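Local atomic coordinates of secreted protein (PDB entry 5LXZ), a protein that probably acts as a copper-radical oxidase of the AA5 family, related to galactose oxidase, working through a mononuclear copper centre. Residues A[115-120]-A[207-212]; A[135-140]-A[187-192]; A[141-146]-A[177-182]; A[212-217]-A[373-378]. The protein carries 1 engineered substitution. One frame throughout, in Å; residues are numbered along the deposited sequence.

Interaction 1. Residues A[115-120]-A[207-212]; sequences VVHNEN and YGIAQK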
loop_
_atom_site.group_PDB
_atom_site.type_symbol
_atom_site.label_atom_id
_atom_site.label_comp_id
_atom_site.label_asym_id
_atom_site.label_seq_id
_atom_site.Cartn_x
_atom_site.Cartn_y
_atom_site.Cartn_z
ATOM N N VAL A 115 -14.718 -15.936 -14.330
ATOM C CA VAL A 115 -13.767 -16.640 -15.193
ATOM C C VAL A 115 -14.171 -18.088 -15.156
ATOM O O VAL A 115 -13.983 -18.765 -14.162
ATOM C CB VAL A 115 -12.327 -16.457 -14.744
ATOM C CG1 VAL A 115 -11.377 -17.240 -15.664
ATOM C CG2 VAL A 115 -12.014 -14.982 -14.702
ATOM N N VAL A 116 -14.724 -18.601 -16.255
ATOM C CA VAL A 116 -15.144 -19.982 -16.286
ATOM C C VAL A 116 -13.959 -20.818 -16.738
ATOM O O VAL A 116 -13.285 -20.463 -17.713
ATOM C CB VAL A 116 -16.363 -20.197 -17.207
ATOM C CG1 VAL A 116 -16.859 -21.632 -17.135
ATOM C CG2 VAL A 116 -17.471 -19.171 -16.930
ATOM N N HIS A 117 -13.745 -21.912 -16.031
ATOM C CA HIS A 117 -12.669 -22.863 -16.243
ATOM C C HIS A 117 -13.235 -24.126 -16.870
ATOM O O HIS A 117 -14.240 -24.610 -16.432
ATOM C CB HIS A 117 -12.024 -23.244 -14.918
ATOM C CG HIS A 117 -11.143 -22.199 -14.342
ATOM N ND1 HIS A 117 -11.609 -20.948 -14.004
ATOM C CD2 HIS A 117 -9.836 -22.212 -14.023
ATOM C CE1 HIS A 117 -10.620 -20.230 -13.516
ATOM N NE2 HIS A 117 -9.538 -20.972 -13.500
ATOM N N ASN A 118 -12.580 -24.618 -17.929
ATOM C CA ASN A 118 -12.933 -25.895 -18.548
ATOM C C ASN A 118 -11.701 -26.785 -18.496
ATOM O O ASN A 118 -10.704 -26.505 -19.178
ATOM C CB ASN A 118 -13.389 -25.656 -19.973
ATOM C CG ASN A 118 -13.672 -26.950 -20.721
ATOM O OD1 ASN A 118 -13.853 -28.016 -20.133
ATOM N ND2 ASN A 118 -13.749 -26.840 -22.052
ATOM N N GLU A 119 -11.778 -27.838 -17.677
ATOM C CA GLU A 119 -10.694 -28.802 -17.530
ATOM C C GLU A 119 -10.720 -29.891 -18.612
ATOM O O GLU A 119 -9.848 -30.721 -18.635
ATOM C CB GLU A 119 -10.764 -29.466 -16.158
ATOM C CG GLU A 119 -10.628 -28.467 -15.018
ATOM C CD GLU A 119 -10.399 -29.128 -13.676
ATOM O OE1 GLU A 119 -10.723 -30.320 -13.521
ATOM O OE2 GLU A 119 -9.898 -28.434 -12.775
ATOM N N ASN A 120 -11.735 -29.884 -19.470
ATOM C CA ASN A 120 -11.877 -30.908 -20.539
ATOM C C ASN A 120 -11.050 -30.522 -21.765
ATOM O O ASN A 120 -11.360 -29.547 -22.424
ATOM C CB ASN A 120 -13.342 -31.094 -20.910
ATOM C CG ASN A 120 -13.583 -32.380 -21.710
ATOM O OD1 ASN A 120 -12.658 -32.909 -22.289
ATOM N ND2 ASN A 120 -14.799 -32.876 -21.704
ATOM N N TYR A 207 -16.110 -25.032 -13.889
ATOM C CA TYR A 207 -16.453 -24.209 -12.695
ATOM C C TYR A 207 -16.030 -22.782 -12.938
ATOM O O TYR A 207 -15.274 -22.493 -13.854
ATOM C CB TYR A 207 -15.766 -24.766 -11.449
ATOM C CG TYR A 207 -14.283 -24.814 -11.544
ATOM C CD1 TYR A 207 -13.639 -25.908 -12.144
ATOM C CD2 TYR A 207 -13.501 -23.762 -11.106
ATOM C CE1 TYR A 207 -12.278 -25.933 -12.254
ATOM C CE2 TYR A 207 -12.127 -23.791 -11.226
ATOM C CZ TYR A 207 -11.525 -24.874 -11.813
ATOM O OH TYR A 207 -10.144 -24.874 -11.899
ATOM N N GLY A 208 -16.500 -21.873 -12.090
ATOM C CA GLY A 208 -16.176 -20.472 -12.218
ATOM C C GLY A 208 -15.278 -20.023 -11.095
ATOM O O GLY A 208 -15.294 -20.641 -10.009
ATOM N N ILE A 209 -14.484 -19.028 -11.376
ATOM C CA ILE A 209 -13.768 -18.264 -10.320
ATOM C C ILE A 209 -14.060 -16.804 -10.521
ATOM O O ILE A 209 -13.890 -16.283 -11.620
ATOM C CB ILE A 209 -12.247 -18.483 -10.343
ATOM C CG1 ILE A 209 -11.925 -19.968 -10.212
ATOM C CG2 ILE A 209 -11.570 -17.656 -9.235
ATOM C CD1 ILE A 209 -11.997 -20.543 -8.830
ATOM N N ALA A 210 -14.456 -16.091 -9.464
ATOM C CA ALA A 210 -14.665 -14.681 -9.575
ATOM C C ALA A 210 -14.104 -14.031 -8.339
ATOM O O ALA A 210 -14.176 -14.628 -7.273
ATOM C CB ALA A 210 -16.136 -14.361 -9.672
ATOM N N GLN A 211 -13.604 -12.825 -8.506
ATOM C CA GLN A 211 -13.336 -11.929 -7.397
ATOM C C GLN A 211 -14.632 -11.332 -6.900
ATOM O O GLN A 211 -15.721 -11.843 -7.223
ATOM C CB GLN A 211 -12.340 -10.852 -7.825
ATOM C CG GLN A 211 -11.039 -11.395 -8.324
ATOM C CD GLN A 211 -10.335 -12.229 -7.298
ATOM O OE1 GLN A 211 -10.315 -11.890 -6.100
ATOM N NE2 GLN A 211 -9.836 -13.367 -7.729
ATOM N N LYS A 212 -14.582 -10.302 -6.087
ATOM C CA LYS A 212 -15.799 -9.682 -5.582
ATOM C C LYS A 212 -16.808 -9.380 -6.691
ATOM O O LYS A 212 -16.454 -8.872 -7.758
ATOM C CB LYS A 212 -15.512 -8.435 -4.780
ATOM C CG LYS A 212 -14.926 -7.302 -5.552
ATOM C CD LYS A 212 -15.044 -5.987 -4.784
ATOM C CE LYS A 212 -14.717 -4.854 -5.758
ATOM N NZ LYS A 212 -14.912 -3.494 -5.185
#

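Interaction 2. Residues A[135-140]-A[187-192]; sequences GKENGK and TGTEDN. With EDO (1,2-ethanediol), chain Q.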
loop_
_atom_site.group_PDB
_atom_site.type_symbol
_atom_site.label_atom_id
_atom_site.label_comp_id
_atom_site.label_asym_id
_atom_site.label_seq_id
_atom_site.Cartn_x
_atom_site.Cartn_y
_atom_site.Cartn_z
ATOM N N GLY A 135 -21.661 -19.609 -5.434
ATOM C CA GLY A 135 -20.374 -19.643 -4.761
ATOM C C GLY A 135 -20.350 -20.810 -3.795
ATOM O O GLY A 135 -21.223 -20.956 -2.923
ATOM N N LYS A 136 -19.334 -21.647 -3.907
ATOM C CA LYS A 136 -19.287 -22.843 -3.077
ATOM C C LYS A 136 -19.090 -22.516 -1.595
ATOM O O LYS A 136 -19.567 -23.242 -0.714
ATOM C CB LYS A 136 -18.213 -23.787 -3.604
ATOM C CG LYS A 136 -18.604 -24.312 -4.963
ATOM C CD LYS A 136 -17.473 -25.090 -5.595
ATOM C CE LYS A 136 -17.842 -25.548 -6.988
ATOM N NZ LYS A 136 -16.733 -26.256 -7.639
ATOM N N GLU A 137 -18.378 -21.445 -1.325
ATOM C CA GLU A 137 -18.255 -20.941 0.044
ATOM C C GLU A 137 -19.354 -19.943 0.377
ATOM O O GLU A 137 -19.996 -20.051 1.434
ATOM C CB GLU A 137 -16.880 -20.322 0.252
ATOM C CG GLU A 137 -16.605 -19.832 1.649
ATOM C CD GLU A 137 -15.416 -18.903 1.733
ATOM O OE1 GLU A 137 -15.240 -18.054 0.830
ATOM O OE2 GLU A 137 -14.704 -19.007 2.760
ATOM N N ASN A 138 -19.528 -18.929 -0.468
ATOM C CA ASN A 138 -20.465 -17.836 -0.115
ATOM C C ASN A 138 -21.944 -18.162 -0.262
ATOM O O ASN A 138 -22.778 -17.446 0.306
ATOM C CB ASN A 138 -20.126 -16.507 -0.810
ATOM C CG ASN A 138 -20.213 -16.570 -2.327
ATOM O OD1 ASN A 138 -21.172 -17.111 -2.896
ATOM N ND2 ASN A 138 -19.198 -16.040 -2.986
ATOM N N GLY A 139 -22.285 -19.189 -1.022
ATOM C CA GLY A 139 -23.670 -19.619 -1.198
ATOM C C GLY A 139 -24.500 -18.693 -2.042
ATOM O O GLY A 139 -25.710 -18.911 -2.103
ATOM N N LYS A 140 -23.886 -17.706 -2.688
ATOM C CA LYS A 140 -24.627 -16.682 -3.444
ATOM C C LYS A 140 -24.640 -17.002 -4.920
ATOM O O LYS A 140 -23.684 -17.553 -5.457
ATOM C CB LYS A 140 -24.046 -15.294 -3.185
ATOM C CG LYS A 140 -24.358 -14.887 -1.746
ATOM C CD LYS A 140 -23.861 -13.528 -1.378
ATOM C CE LYS A 140 -24.164 -13.291 0.072
ATOM N NZ LYS A 140 -23.508 -12.060 0.510
ATOM N N THR A 187 -20.800 -10.164 -3.021
ATOM C CA THR A 187 -19.686 -10.874 -2.411
ATOM C C THR A 187 -18.531 -9.920 -2.262
ATOM O O THR A 187 -18.437 -8.910 -2.969
ATOM C CB THR A 187 -19.253 -12.105 -3.219
ATOM O OG1 THR A 187 -18.576 -11.688 -4.398
ATOM C CG2 THR A 187 -20.451 -12.973 -3.575
ATOM N N GLY A 188 -17.603 -10.256 -1.359
ATOM C CA GLY A 188 -16.449 -9.395 -1.131
ATOM C C GLY A 188 -15.103 -10.047 -1.336
ATOM O O GLY A 188 -14.107 -9.365 -1.242
ATOM N N THR A 189 -15.074 -11.335 -1.628
ATOM C CA THR A 189 -13.808 -12.046 -1.822
ATOM C C THR A 189 -13.985 -13.043 -2.952
ATOM O O THR A 189 -15.105 -13.349 -3.352
ATOM C CB THR A 189 -13.351 -12.789 -0.552
ATOM O OG1 THR A 189 -14.332 -13.767 -0.141
ATOM C CG2 THR A 189 -13.093 -11.796 0.571
ATOM N N GLU A 190 -12.872 -13.574 -3.429
ATOM C CA GLU A 190 -12.902 -14.600 -4.448
ATOM C C GLU A 190 -13.652 -15.837 -3.965
ATOM O O GLU A 190 -13.500 -16.266 -2.817
ATOM C CB GLU A 190 -11.476 -15.006 -4.763
ATOM C CG GLU A 190 -11.313 -16.095 -5.813
ATOM C CD GLU A 190 -9.879 -16.543 -5.952
ATOM O OE1 GLU A 190 -9.041 -15.655 -6.189
ATOM O OE2 GLU A 190 -9.626 -17.780 -5.868
ATOM N N ASP A 191 -14.373 -16.480 -4.869
ATOM C CA ASP A 191 -14.917 -17.797 -4.614
ATOM C C ASP A 191 -14.859 -18.630 -5.901
ATOM O O ASP A 191 -14.630 -18.094 -6.968
ATOM C CB ASP A 191 -16.334 -17.746 -4.017
ATOM C CG ASP A 191 -16.704 -18.981 -3.209
ATOM O OD1 ASP A 191 -15.852 -19.925 -3.013
ATOM O OD2 ASP A 191 -17.870 -19.010 -2.740
ATOM N N ASN A 192 -14.997 -19.926 -5.713
ATOM C CA ASN A 192 -15.158 -20.912 -6.762
ATOM C C ASN A 192 -16.636 -21.167 -6.872
ATOM O O ASN A 192 -17.320 -21.399 -5.836
ATOM C CB ASN A 192 -14.395 -22.179 -6.368
ATOM C CG ASN A 192 -14.402 -23.255 -7.406
ATOM O OD1 ASN A 192 -15.434 -23.655 -7.889
ATOM N ND2 ASN A 192 -13.223 -23.828 -7.647
HETATM C C1 EDO Q . -6.845 -20.377 -3.965
HETATM O O1 EDO Q . -6.654 -20.535 -2.561
HETATM C C2 EDO Q . -7.426 -18.993 -4.147
HETATM O O2 EDO Q . -7.311 -18.444 -5.456
HETATM O O HOH W 1 -13.518 -16.465 -0.182
HETATM O O HOH W 2 -13.151 -19.590 -1.471
HETATM O O HOH W 3 -17.040 -14.719 -1.673
#

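Interaction 3. Residues A[141-146]-A[177-182]; sequences TFVSKD and EAQKSG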
loop_
_atom_site.group_PDB
_atom_site.type_symbol
_atom_site.label_atom_id
_atom_site.label_comp_id
_atom_site.label_asym_id
_atom_site.label_seq_id
_atom_site.Cartn_x
_atom_site.Cartn_y
_atom_site.Cartn_z
ATOM N N THR A 141 -25.736 -16.649 -5.591
ATOM C CA THR A 141 -25.943 -16.977 -6.995
ATOM C C THR A 141 -25.905 -15.731 -7.896
ATOM O O THR A 141 -26.426 -14.680 -7.541
ATOM C CB THR A 141 -27.271 -17.735 -7.163
ATOM O OG1 THR A 141 -27.177 -18.975 -6.442
ATOM C CG2 THR A 141 -27.571 -18.048 -8.604
ATOM N N PHE A 142 -25.292 -15.907 -9.049
ATOM C CA PHE A 142 -25.178 -14.897 -10.098
ATOM C C PHE A 142 -25.502 -15.516 -11.407
ATOM O O PHE A 142 -25.228 -16.704 -11.618
ATOM C CB PHE A 142 -23.788 -14.267 -10.103
ATOM C CG PHE A 142 -23.440 -13.655 -8.776
ATOM C CD1 PHE A 142 -22.929 -14.446 -7.737
ATOM C CD2 PHE A 142 -23.710 -12.329 -8.508
ATOM C CE1 PHE A 142 -22.686 -13.904 -6.514
ATOM C CE2 PHE A 142 -23.439 -11.781 -7.267
ATOM C CZ PHE A 142 -22.954 -12.571 -6.269
ATOM N N VAL A 143 -26.093 -14.715 -12.293
ATOM C CA VAL A 143 -26.593 -15.198 -13.571
ATOM C C VAL A 143 -25.896 -14.495 -14.723
ATOM O O VAL A 143 -25.746 -13.273 -14.672
ATOM C CB VAL A 143 -28.104 -14.904 -13.663
ATOM C CG1 VAL A 143 -28.704 -15.639 -14.848
ATOM C CG2 VAL A 143 -28.809 -15.316 -12.378
ATOM N N SER A 144 -25.496 -15.231 -15.754
ATOM C CA SER A 144 -24.945 -14.601 -16.938
ATOM C C SER A 144 -26.053 -13.944 -17.787
ATOM O O SER A 144 -27.189 -14.388 -17.771
ATOM C CB SER A 144 -24.205 -15.615 -17.787
ATOM O OG SER A 144 -25.106 -16.643 -18.247
ATOM N N LYS A 145 -25.697 -12.888 -18.510
ATOM C CA LYS A 145 -26.633 -12.183 -19.403
ATOM C C LYS A 145 -26.433 -12.524 -20.878
ATOM O O LYS A 145 -27.314 -12.283 -21.725
ATOM C CB LYS A 145 -26.516 -10.671 -19.176
ATOM C CG LYS A 145 -26.867 -10.215 -17.764
ATOM C CD LYS A 145 -28.331 -10.440 -17.441
ATOM C CE LYS A 145 -28.665 -9.942 -16.044
ATOM N NZ LYS A 145 -30.036 -10.348 -15.668
ATOM N N ASP A 146 -25.295 -13.102 -21.185
ATOM C CA ASP A 146 -24.932 -13.561 -22.489
ATOM C C ASP A 146 -24.370 -14.961 -22.400
ATOM O O ASP A 146 -23.861 -15.383 -21.360
ATOM C CB ASP A 146 -23.839 -12.673 -23.100
ATOM C CG ASP A 146 -24.400 -11.495 -23.867
ATOM O OD1 ASP A 146 -25.486 -11.634 -24.490
ATOM O OD2 ASP A 146 -23.744 -10.440 -23.832
ATOM N N GLU A 177 -24.467 -11.347 -12.886
ATOM C CA GLU A 177 -25.167 -10.399 -12.056
ATOM C C GLU A 177 -26.143 -11.084 -11.129
ATOM O O GLU A 177 -26.778 -12.073 -11.527
ATOM C CB GLU A 177 -25.913 -9.459 -12.992
ATOM C CG GLU A 177 -26.530 -8.234 -12.370
ATOM C CD GLU A 177 -27.013 -7.295 -13.461
ATOM O OE1 GLU A 177 -26.203 -6.501 -13.955
ATOM O OE2 GLU A 177 -28.217 -7.374 -13.809
ATOM N N ALA A 178 -26.346 -10.531 -9.954
ATOM C CA ALA A 178 -27.369 -11.040 -9.034
ATOM C C ALA A 178 -28.756 -10.866 -9.664
ATOM O O ALA A 178 -28.975 -9.956 -10.426
ATOM C CB ALA A 178 -27.321 -10.309 -7.718
ATOM N N GLN A 179 -29.659 -11.755 -9.303
ATOM C CA GLN A 179 -31.054 -11.664 -9.789
ATOM C C GLN A 179 -31.796 -10.485 -9.185
ATOM O O GLN A 179 -32.631 -9.859 -9.856
ATOM C CB GLN A 179 -31.768 -12.979 -9.484
ATOM C CG GLN A 179 -31.116 -14.161 -10.204
ATOM C CD GLN A 179 -31.487 -15.511 -9.626
ATOM O OE1 GLN A 179 -32.344 -16.194 -10.177
ATOM N NE2 GLN A 179 -30.832 -15.910 -8.525
ATOM N N LYS A 180 -31.491 -10.163 -7.940
ATOM C CA LYS A 180 -32.166 -9.103 -7.190
ATOM C C LYS A 180 -31.219 -7.979 -6.807
ATOM O O LYS A 180 -30.032 -8.198 -6.591
ATOM C CB LYS A 180 -32.776 -9.666 -5.913
ATOM C CG LYS A 180 -33.829 -10.735 -6.131
ATOM C CD LYS A 180 -34.546 -11.050 -4.828
ATOM C CE LYS A 180 -35.379 -12.311 -4.908
ATOM N NZ LYS A 180 -36.259 -12.429 -3.713
ATOM N N SER A 181 -31.775 -6.779 -6.677
ATOM C CA SER A 181 -31.008 -5.600 -6.289
ATOM C C SER A 181 -30.641 -5.641 -4.839
ATOM O O SER A 181 -31.338 -6.250 -4.029
ATOM C CB SER A 181 -31.837 -4.329 -6.586
ATOM O OG SER A 181 -32.074 -4.252 -7.971
ATOM N N GLY A 182 -29.528 -4.988 -4.501
ATOM C CA GLY A 182 -29.183 -4.724 -3.131
ATOM C C GLY A 182 -27.874 -5.343 -2.668
ATOM O O GLY A 182 -27.406 -6.352 -3.211
HETATM O O HOH W 4 -29.014 -14.037 -7.685
HETATM O O HOH W 5 -29.852 -9.447 -13.013
#

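Interaction 4. Residues A[212-217]-A[373-378]; sequences KLALDK and VGESKL. With EDO (1,2-ethanediol), chain J.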
loop_
_atom_site.group_PDB
_atom_site.type_symbol
_atom_site.label_atom_id
_atom_site.label_comp_id
_atom_site.label_asym_id
_atom_site.label_seq_id
_atom_site.Cartn_x
_atom_site.Cartn_y
_atom_site.Cartn_z
ATOM N N LYS A 212 -14.582 -10.302 -6.087
ATOM C CA LYS A 212 -15.799 -9.682 -5.582
ATOM C C LYS A 212 -16.808 -9.380 -6.691
ATOM O O LYS A 212 -16.454 -8.872 -7.758
ATOM C CB LYS A 212 -15.512 -8.435 -4.780
ATOM C CG LYS A 212 -14.926 -7.302 -5.552
ATOM C CD LYS A 212 -15.044 -5.987 -4.784
ATOM C CE LYS A 212 -14.717 -4.854 -5.758
ATOM N NZ LYS A 212 -14.912 -3.494 -5.185
ATOM N N LEU A 213 -18.044 -9.694 -6.380
ATOM C CA LEU A 213 -19.198 -9.430 -7.253
ATOM C C LEU A 213 -20.094 -8.482 -6.469
ATOM O O LEU A 213 -20.846 -8.894 -5.569
ATOM C CB LEU A 213 -19.899 -10.725 -7.636
ATOM C CG LEU A 213 -19.055 -11.736 -8.427
ATOM C CD1 LEU A 213 -19.769 -13.080 -8.576
ATOM C CD2 LEU A 213 -18.620 -11.183 -9.793
ATOM N N ALA A 214 -19.958 -7.196 -6.770
ATOM C CA ALA A 214 -20.547 -6.194 -5.943
ATOM C C ALA A 214 -20.976 -5.007 -6.823
ATOM O O ALA A 214 -21.310 -5.219 -7.972
ATOM C CB ALA A 214 -19.600 -5.848 -4.778
ATOM N N LEU A 215 -21.019 -3.809 -6.268
ATOM C CA LEU A 215 -21.554 -2.673 -6.978
ATOM C C LEU A 215 -20.558 -1.732 -7.594
ATOM O O LEU A 215 -20.929 -0.939 -8.488
ATOM C CB LEU A 215 -22.491 -1.927 -6.031
ATOM C CG LEU A 215 -23.730 -2.725 -5.651
ATOM C CD1 LEU A 215 -24.578 -1.930 -4.675
ATOM C CD2 LEU A 215 -24.533 -3.159 -6.866
ATOM N N ASP A 216 -19.307 -1.756 -7.152
ATOM C CA ASP A 216 -18.249 -0.971 -7.768
ATOM C C ASP A 216 -17.469 -1.925 -8.677
ATOM O O ASP A 216 -16.495 -2.563 -8.255
ATOM C CB ASP A 216 -17.393 -0.330 -6.665
ATOM C CG ASP A 216 -16.357 0.599 -7.175
ATOM O OD1 ASP A 216 -16.353 0.955 -8.387
ATOM O OD2 ASP A 216 -15.477 0.949 -6.346
ATOM N N LYS A 217 -17.948 -2.049 -9.918
ATOM C CA LYS A 217 -17.619 -3.144 -10.836
ATOM C C LYS A 217 -16.580 -2.746 -11.858
ATOM O O LYS A 217 -16.813 -1.824 -12.649
ATOM C CB LYS A 217 -18.866 -3.551 -11.623
ATOM C CG LYS A 217 -20.086 -3.771 -10.796
ATOM C CD LYS A 217 -21.274 -4.126 -11.677
ATOM C CE LYS A 217 -22.512 -4.278 -10.855
ATOM N NZ LYS A 217 -23.724 -4.276 -11.752
ATOM N N VAL A 373 -14.334 -7.043 4.201
ATOM C CA VAL A 373 -13.891 -7.436 2.884
ATOM C C VAL A 373 -14.757 -6.768 1.780
ATOM O O VAL A 373 -15.982 -6.597 1.919
ATOM C CB VAL A 373 -13.873 -8.966 2.694
ATOM C CG1 VAL A 373 -12.810 -9.590 3.572
ATOM C CG2 VAL A 373 -15.253 -9.579 2.919
ATOM N N GLY A 374 -14.105 -6.420 0.677
ATOM C CA GLY A 374 -14.790 -5.830 -0.462
ATOM C C GLY A 374 -15.477 -4.547 -0.102
ATOM O O GLY A 374 -14.843 -3.656 0.469
ATOM N N GLU A 375 -16.769 -4.460 -0.402
ATOM C CA GLU A 375 -17.529 -3.223 -0.248
ATOM C C GLU A 375 -18.306 -3.185 1.039
ATOM O O GLU A 375 -19.293 -2.431 1.175
ATOM C CB GLU A 375 -18.415 -2.995 -1.488
ATOM C CG GLU A 375 -17.586 -2.891 -2.730
ATOM C CD GLU A 375 -18.346 -2.853 -4.049
ATOM O OE1 GLU A 375 -19.578 -2.670 -4.013
ATOM O OE2 GLU A 375 -17.670 -3.122 -5.064
ATOM N N SER A 376 -17.872 -3.970 2.001
ATOM C CA SER A 376 -18.510 -4.046 3.293
ATOM C C SER A 376 -18.676 -2.702 3.960
ATOM O O SER A 376 -17.813 -1.791 3.846
ATOM C CB SER A 376 -17.653 -4.903 4.195
ATOM O OG SER A 376 -18.108 -5.003 5.531
ATOM N N LYS A 377 -19.773 -2.582 4.715
ATOM C CA LYS A 377 -19.980 -1.426 5.596
ATOM C C LYS A 377 -19.227 -1.487 6.897
ATOM O O LYS A 377 -19.228 -0.517 7.663
ATOM C CB LYS A 377 -21.484 -1.242 5.900
ATOM C CG LYS A 377 -22.272 -0.887 4.696
ATOM C CD LYS A 377 -23.605 -0.239 5.048
ATOM C CE LYS A 377 -24.121 0.525 3.852
ATOM N NZ LYS A 377 -23.224 1.656 3.511
ATOM N N LEU A 378 -18.626 -2.615 7.233
ATOM C CA LEU A 378 -17.881 -2.706 8.467
ATOM C C LEU A 378 -16.614 -1.836 8.393
ATOM O O LEU A 378 -15.939 -1.832 7.383
ATOM C CB LEU A 378 -17.452 -4.148 8.728
ATOM C CG LEU A 378 -18.520 -5.227 8.893
ATOM C CD1 LEU A 378 -17.826 -6.589 9.022
ATOM C CD2 LEU A 378 -19.321 -4.893 10.143
HETATM C C1 EDO J . -20.468 0.137 -3.796
HETATM O O1 EDO J . -20.656 -0.918 -2.832
HETATM C C2 EDO J . -21.786 0.910 -3.804
HETATM O O2 EDO J . -21.858 1.635 -2.608
#

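Interaction 1. Residues A[115-120]-A[207-212]
The side chain of H117 runs obliquely across the ring of Y207. H117 CB sits over the tyrosine face, 3.7 Å from the ring centroid, in a CH-pi contact. The imidazole then carries on past the rim, so the two rings are nearly parallel (18° between planes) yet barely overlap. H117 CD2 comes to 3.4 Å from Y207 OH, while CE1 on the other flank of the imidazole reaches I209 CG1 at 3.6 Å. E119 arrives at the edge of the phenol: its OE2 lies 3.5 Å from Y207 CE1, with the carboxylate almost perpendicular to the ring.

The H117, Y207 and I209 side chains share one face of two antiparallel strands in the GlxA beta barrel domain; E119 reaches in from the loop beyond. V115 with I209 and H117 with Y207 are hydrogen-bonded pairs; V116 with G208 between them is non-hydrogen-bonded. H117 N gives the straightest bond, 2.7 Å to Y207 O and nearly along the C=O axis.

V115 O accepts twice, from I209 N and from H117 ND1. The second bond, 3.2 Å, lies in the imidazole plane and helps to set the rotation of the ring. An alanine in place of H117 would lose the imidazole and its bond to V115 O, and would probably loosen the packing against Y207 OH and I209 CG1. The tyrosine, in turn, has CG in the crowded position between backbone N and carbonyl carbon (chi1 59°), which swings its ring over H117. Further out, P169 and L171 of strand 164-177 and the loop residue Q270 also touch H117, and N192 packs on Y207.

Interaction 2. Residues A[135-140]-A[187-192]
D191 OD2 is gripped by two backbone N-H groups. E137 N meets its syn lone pair at 2.9 Å, and N138 N comes from above the carboxylate plane at 2.8 Å, in a nearly straight bond (169°). Both donors belong to a short turn with helical torsions, whose amides would probably stabilise the ionised carboxylate. E137 OE1, a like charge, stands 4.3 Å from D191 OD1, and the amides may offset that repulsion.

K136 N turns instead to N192 O, 2.8 Å away and nearly along the carbonyl axis. The extended lysine lies alongside N192, pointing the same way, and its NZ reaches N192 OD1 at 2.9 Å from above the amide plane. N138, with CG in the crowded position (chi1 62°), uses OD1 to accept K140 N at 2.8 Å in an Asx turn. Its ND2 bonds to Y193 OH and, through a water, reaches T189 O, while T187 CG2 packs against ND2 at 3.4 Å.

The turn joins strands 132-135 and 141-144 of the barrel domain. It is held against the start of strand 191-195, which pairs with 132-135 on one side and with 206-210 on the other.

Interaction 3. Residues A[141-146]-A[177-182]
E177 begins the contact with a two-bond antiparallel pair. Its O accepts V143 N at 2.8 Å and its N gives to V143 O at 2.9 Å, each donor lying above the carbonyl plane it meets. The E177 side chain, CG anti to the backbone N (chi1 -170°), then stretches toward K145. K145 NZ stays 4.0 Å from E177 OE2, a long salt bridge, and a water 2.8 Å from NZ fills in, giving its protons to OE2 and to A178 O. The other oxygen, E177 OE1, is held by Y175 OH and D106 N.

At A178 the contact meets the F142 ring: the backbone N lies 3.5 Å from F142 CD2, oblique to the ring, and A178 CB packs on F142 CE2.

Q179 reaches back over the strand. Its CG lies 3.4 Å from V143 CG2 in the conformer given, the two side chains crossing at about a right angle. Q179 N and NE2 both give to one water, which in turn gives to T141 O at 2.7 Å.

The pairing of strand 141-144 with the end of strand 164-177 in the barrel domain thus has just two direct backbone bonds here, and the polar groups beyond the pair are joined across the contact chiefly through water.

Interaction 4. Residues A[212-217]-A[373-378]
A type II' turn, V373 to S376 with G374 at its positive-phi corner, sends E375 out of a loop between strands 364-368 and 383-387 of the beta propeller into the loop that follows the barrel strand 206-210. With CG anti to the carbonyl carbon (chi1 -60°) and the rest extended, the glutamate reaches straight across.

Its CB lies 3.3 Å from O1 of a bound ethanediol. E375 CG passes 3.7 Å from K212 NZ, and CD rests on A214 CB at 3.3 Å. Beyond CD the two oxygens divide the work. E375 OE1 takes L215 N on its syn lone pair at 2.9 Å. E375 OE2 takes two donors: K212 NZ at 2.8 Å on the anti lone pair, a salt bridge, and D216 N at 3.0 Å from above the carboxylate plane. Backbone amides and the lysine together would tend to keep the group ionised.

K212 crosses E375 at about a right angle, its CG in the crowded position (chi1 66°) and the chain then extended. An alanine here would remove the one charged partner of E375 within this contact and would probably leave the carboxylate less firmly held. D216 turns its own carboxylate elsewhere, to Y427 OH and R428.

The ethanediol, probably from the crystallisation liquor, is also bonded to R430 NH1; its O1 sits a very short 2.4 Å from E375 OE1.

Interactions 1, 2 and 3 all reach one antiparallel sheet of the barrel domain, and interaction 4 ties that domain to the propeller. Interactions 1 and 2, centres 12 Å apart, meet where strands 206-210 and 191-195 run side by side, with Q211 NE2 probably hydrogen-bonded to E190 OE1 at 2.9 Å. K212 ends the 207-212 segment of interaction 1 and makes its contact in interaction 4. L213 is a second junction: its O lies 2.8 Å from T187 N of interaction 2, a probable hydrogen bond, and its CD1 packs 3.5 Å from F142 CD1 of interaction 3. In interaction 4 the D216 side chain lies about 9 Å from a bound copper ion.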